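Local structure of probable 2-hydroxyhepta-2,4-diene-1,7-dioate isomerase (Thermus thermophilus, 2DFU) at residues K49-G54 with M217-L222. The protein probably acts as a metal-dependent isomerase or acylpyruvate-type hydrolase of the fumarylacetoacetate hydrolase family. Residues are numbered along the deposited sequence; the frame is centred on the assembly and turned at random.
Sequences KIVCVG and MTLEPL
K49 reaches M217 and T218 by a chain extended through chi2 and chi3 and bent at its end (chi4 -64°), which swings NZ toward the loop 217-222; M217, with CG anti to its backbone N (chi1 166°), runs past it the opposite way. NZ donates a hydrogen bond to T218 O, 2.8 Å away, in the plane of that carbonyl and at a C=O...N angle of 154°, and forms a salt bridge with D223 just beyond. The methylenes serve too: K49 CE packs 3.6 Å from M217 CG, as suits a lysine, greasy along its length and charged only at the tip. Beside it V51 offers one methyl of its branched side chain, CG2, to M217 SD at 3.7 Å and to L219 CD2 at 4.1 Å, in directions roughly at right angles. I213 adds helix 206-214 to the V51-L219 contact, while the loop, running on to parallel strand 224-226, lies against strand 50-53. An alanine at K49 would probably leave T218 O without this donor and D223 without its mate. E220 N also bonds to D223, helping place the carboxylate that, with T218 O, is likely to stabilise the buried ammonium, coupling the residue before strand 50-53 to the loop.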
ATOM      1  N   LYS A  49      -3.959   1.171  -2.514  1.00 30.36           N
ATOM      2  CA  LYS A  49      -3.324  -0.077  -2.096  1.00 29.62           C
ATOM      3  C   LYS A  49      -3.798  -1.244  -2.959  1.00 29.19           C
ATOM      4  O   LYS A  49      -4.834  -1.158  -3.615  1.00 30.28           O
ATOM      5  CB  LYS A  49      -3.627  -0.360  -0.622  1.00 29.44           C
ATOM      6  CG  LYS A  49      -5.105  -0.497  -0.300  1.00 26.61           C
ATOM      7  CD  LYS A  49      -5.312  -0.706   1.197  1.00 28.18           C
ATOM      8  CE  LYS A  49      -6.790  -0.842   1.542  1.00 23.61           C
ATOM      9  NZ  LYS A  49      -7.511   0.415   1.245  1.00 25.07           N
ATOM     10  N   ILE A  50      -3.035  -2.329  -2.957  1.00 28.96           N
ATOM     11  CA  ILE A  50      -3.368  -3.510  -3.750  1.00 26.65           C
ATOM     12  C   ILE A  50      -3.402  -4.730  -2.841  1.00 27.87           C
ATOM     13  O   ILE A  50      -2.377  -5.130  -2.287  1.00 26.85           O
ATOM     14  CB  ILE A  50      -2.325  -3.703  -4.866  1.00 29.45           C
ATOM     15  CG1 ILE A  50      -2.357  -2.482  -5.794  1.00 30.23           C
ATOM     16  CG2 ILE A  50      -2.602  -4.984  -5.649  1.00 26.01           C
ATOM     17  CD1 ILE A  50      -1.047  -2.199  -6.483  1.00 33.21           C
ATOM     18  N   VAL A  51      -4.592  -5.307  -2.676  1.00 27.96           N
ATOM     19  CA  VAL A  51      -4.774  -6.473  -1.815  1.00 28.53           C
ATOM     20  C   VAL A  51      -4.814  -7.743  -2.659  1.00 29.93           C
ATOM     21  O   VAL A  51      -5.564  -7.828  -3.632  1.00 31.80           O
ATOM     22  CB  VAL A  51      -6.080  -6.346  -0.997  1.00 29.79           C
ATOM     23  CG1 VAL A  51      -6.163  -7.451   0.028  1.00 29.93           C
ATOM     24  CG2 VAL A  51      -6.131  -4.986  -0.311  1.00 30.36           C
ATOM     25  N   CYS A  52      -4.012  -8.738  -2.290  1.00 29.99           N
ATOM     26  CA  CYS A  52      -3.963  -9.963  -3.077  1.00 30.45           C
ATOM     27  C   CYS A  52      -4.304 -11.226  -2.307  1.00 31.44           C
ATOM     28  O   CYS A  52      -3.992 -11.355  -1.128  1.00 31.85           O
ATOM     29  CB  CYS A  52      -2.578 -10.112  -3.694  1.00 29.78           C
ATOM     30  SG  CYS A  52      -1.880  -8.545  -4.248  1.00 34.55           S
ATOM     31  N   VAL A  53      -4.936 -12.165  -3.002  1.00 34.03           N
ATOM     32  CA  VAL A  53      -5.325 -13.437  -2.411  1.00 34.41           C
ATOM     33  C   VAL A  53      -4.271 -14.494  -2.688  1.00 35.63           C
ATOM     34  O   VAL A  53      -3.600 -14.461  -3.721  1.00 33.29           O
ATOM     35  CB  VAL A  53      -6.678 -13.928  -2.979  1.00 34.77           C
ATOM     36  CG1 VAL A  53      -6.995 -15.325  -2.460  1.00 34.26           C
ATOM     37  CG2 VAL A  53      -7.786 -12.966  -2.575  1.00 35.87           C
ATOM     38  N   GLY A  54      -4.112 -15.421  -1.751  1.00 36.93           N
ATOM     39  CA  GLY A  54      -3.149 -16.487  -1.940  1.00 37.85           C
ATOM     40  C   GLY A  54      -3.802 -17.608  -2.733  1.00 39.40           C
ATOM     41  O   GLY A  54      -4.405 -17.376  -3.779  1.00 39.42           O
ATOM     42  N   MET A 217     -10.558  -4.065   6.712  1.00 34.66           N
ATOM     43  CA  MET A 217      -9.827  -3.109   5.887  1.00 34.25           C
ATOM     44  C   MET A 217     -10.748  -2.423   4.890  1.00 33.70           C
ATOM     45  O   MET A 217     -11.351  -3.077   4.040  1.00 36.46           O
ATOM     46  CB  MET A 217      -8.695  -3.844   5.149  1.00 33.59           C
ATOM     47  CG  MET A 217      -8.050  -3.079   4.001  1.00 32.61           C
ATOM     48  SD  MET A 217      -6.726  -4.041   3.206  1.00 32.43           S
ATOM     49  CE  MET A 217      -5.340  -3.671   4.299  1.00 29.04           C
ATOM     50  N   THR A 218     -10.867  -1.103   4.994  1.00 31.84           N
ATOM     51  CA  THR A 218     -11.719  -0.363   4.073  1.00 32.49           C
ATOM     52  C   THR A 218     -11.062  -0.280   2.700  1.00 31.98           C
ATOM     53  O   THR A 218      -9.904   0.125   2.575  1.00 31.43           O
ATOM     54  CB  THR A 218     -11.997   1.068   4.578  1.00 33.04           C
ATOM     55  OG1 THR A 218     -12.800   1.005   5.762  1.00 38.09           O
ATOM     56  CG2 THR A 218     -12.743   1.876   3.532  1.00 33.75           C
ATOM     57  N   LEU A 219     -11.798  -0.692   1.675  1.00 28.96           N
ATOM     58  CA  LEU A 219     -11.295  -0.645   0.311  1.00 28.82           C
ATOM     59  C   LEU A 219     -11.749   0.676  -0.281  1.00 29.75           C
ATOM     60  O   LEU A 219     -12.932   1.014  -0.207  1.00 28.34           O
ATOM     61  CB  LEU A 219     -11.852  -1.815  -0.500  1.00 28.73           C
ATOM     62  CG  LEU A 219     -11.176  -3.153  -0.202  1.00 26.77           C
ATOM     63  CD1 LEU A 219     -11.972  -4.289  -0.829  1.00 28.70           C
ATOM     64  CD2 LEU A 219      -9.746  -3.121  -0.739  1.00 28.04           C
ATOM     65  N   GLU A 220     -10.805   1.424  -0.846  1.00 29.61           N
ATOM     66  CA  GLU A 220     -11.094   2.728  -1.435  1.00 31.27           C
ATOM     67  C   GLU A 220     -11.404   2.640  -2.919  1.00 31.98           C
ATOM     68  O   GLU A 220     -11.059   1.659  -3.579  1.00 32.21           O
ATOM     69  CB  GLU A 220      -9.900   3.669  -1.256  1.00 31.58           C
ATOM     70  CG  GLU A 220      -9.612   4.087   0.174  1.00 36.17           C
ATOM     71  CD  GLU A 220     -10.728   4.930   0.768  1.00 38.92           C
ATOM     72  OE1 GLU A 220     -11.124   5.929   0.131  1.00 40.68           O
ATOM     73  OE2 GLU A 220     -11.209   4.594   1.869  1.00 40.61           O
ATOM     74  N   PRO A 221     -12.070   3.670  -3.466  1.00 32.90           N
ATOM     75  CA  PRO A 221     -12.385   3.645  -4.893  1.00 31.02           C
ATOM     76  C   PRO A 221     -11.070   3.524  -5.659  1.00 31.16           C
ATOM     77  O   PRO A 221     -10.076   4.167  -5.305  1.00 27.23           O
ATOM     78  CB  PRO A 221     -13.060   4.994  -5.118  1.00 33.17           C
ATOM     79  CG  PRO A 221     -13.754   5.235  -3.818  1.00 34.71           C
ATOM     80  CD  PRO A 221     -12.692   4.838  -2.813  1.00 32.33           C
ATOM     81  N   LEU A 222     -11.083   2.680  -6.689  1.00 30.05           N
ATOM     82  CA  LEU A 222      -9.935   2.412  -7.548  1.00 30.09           C
ATOM     83  C   LEU A 222      -8.834   1.534  -6.933  1.00 31.24           C
ATOM     84  O   LEU A 222      -7.771   1.356  -7.529  1.00 28.88           O
ATOM     85  CB  LEU A 222      -9.360   3.727  -8.095  1.00 32.03           C
ATOM     86  CG  LEU A 222     -10.415   4.562  -8.848  1.00 33.58           C
ATOM     87  CD1 LEU A 222      -9.773   5.805  -9.457  1.00 34.49           C
ATOM     88  CD2 LEU A 222     -11.061   3.723  -9.940  1.00 32.63           C
TER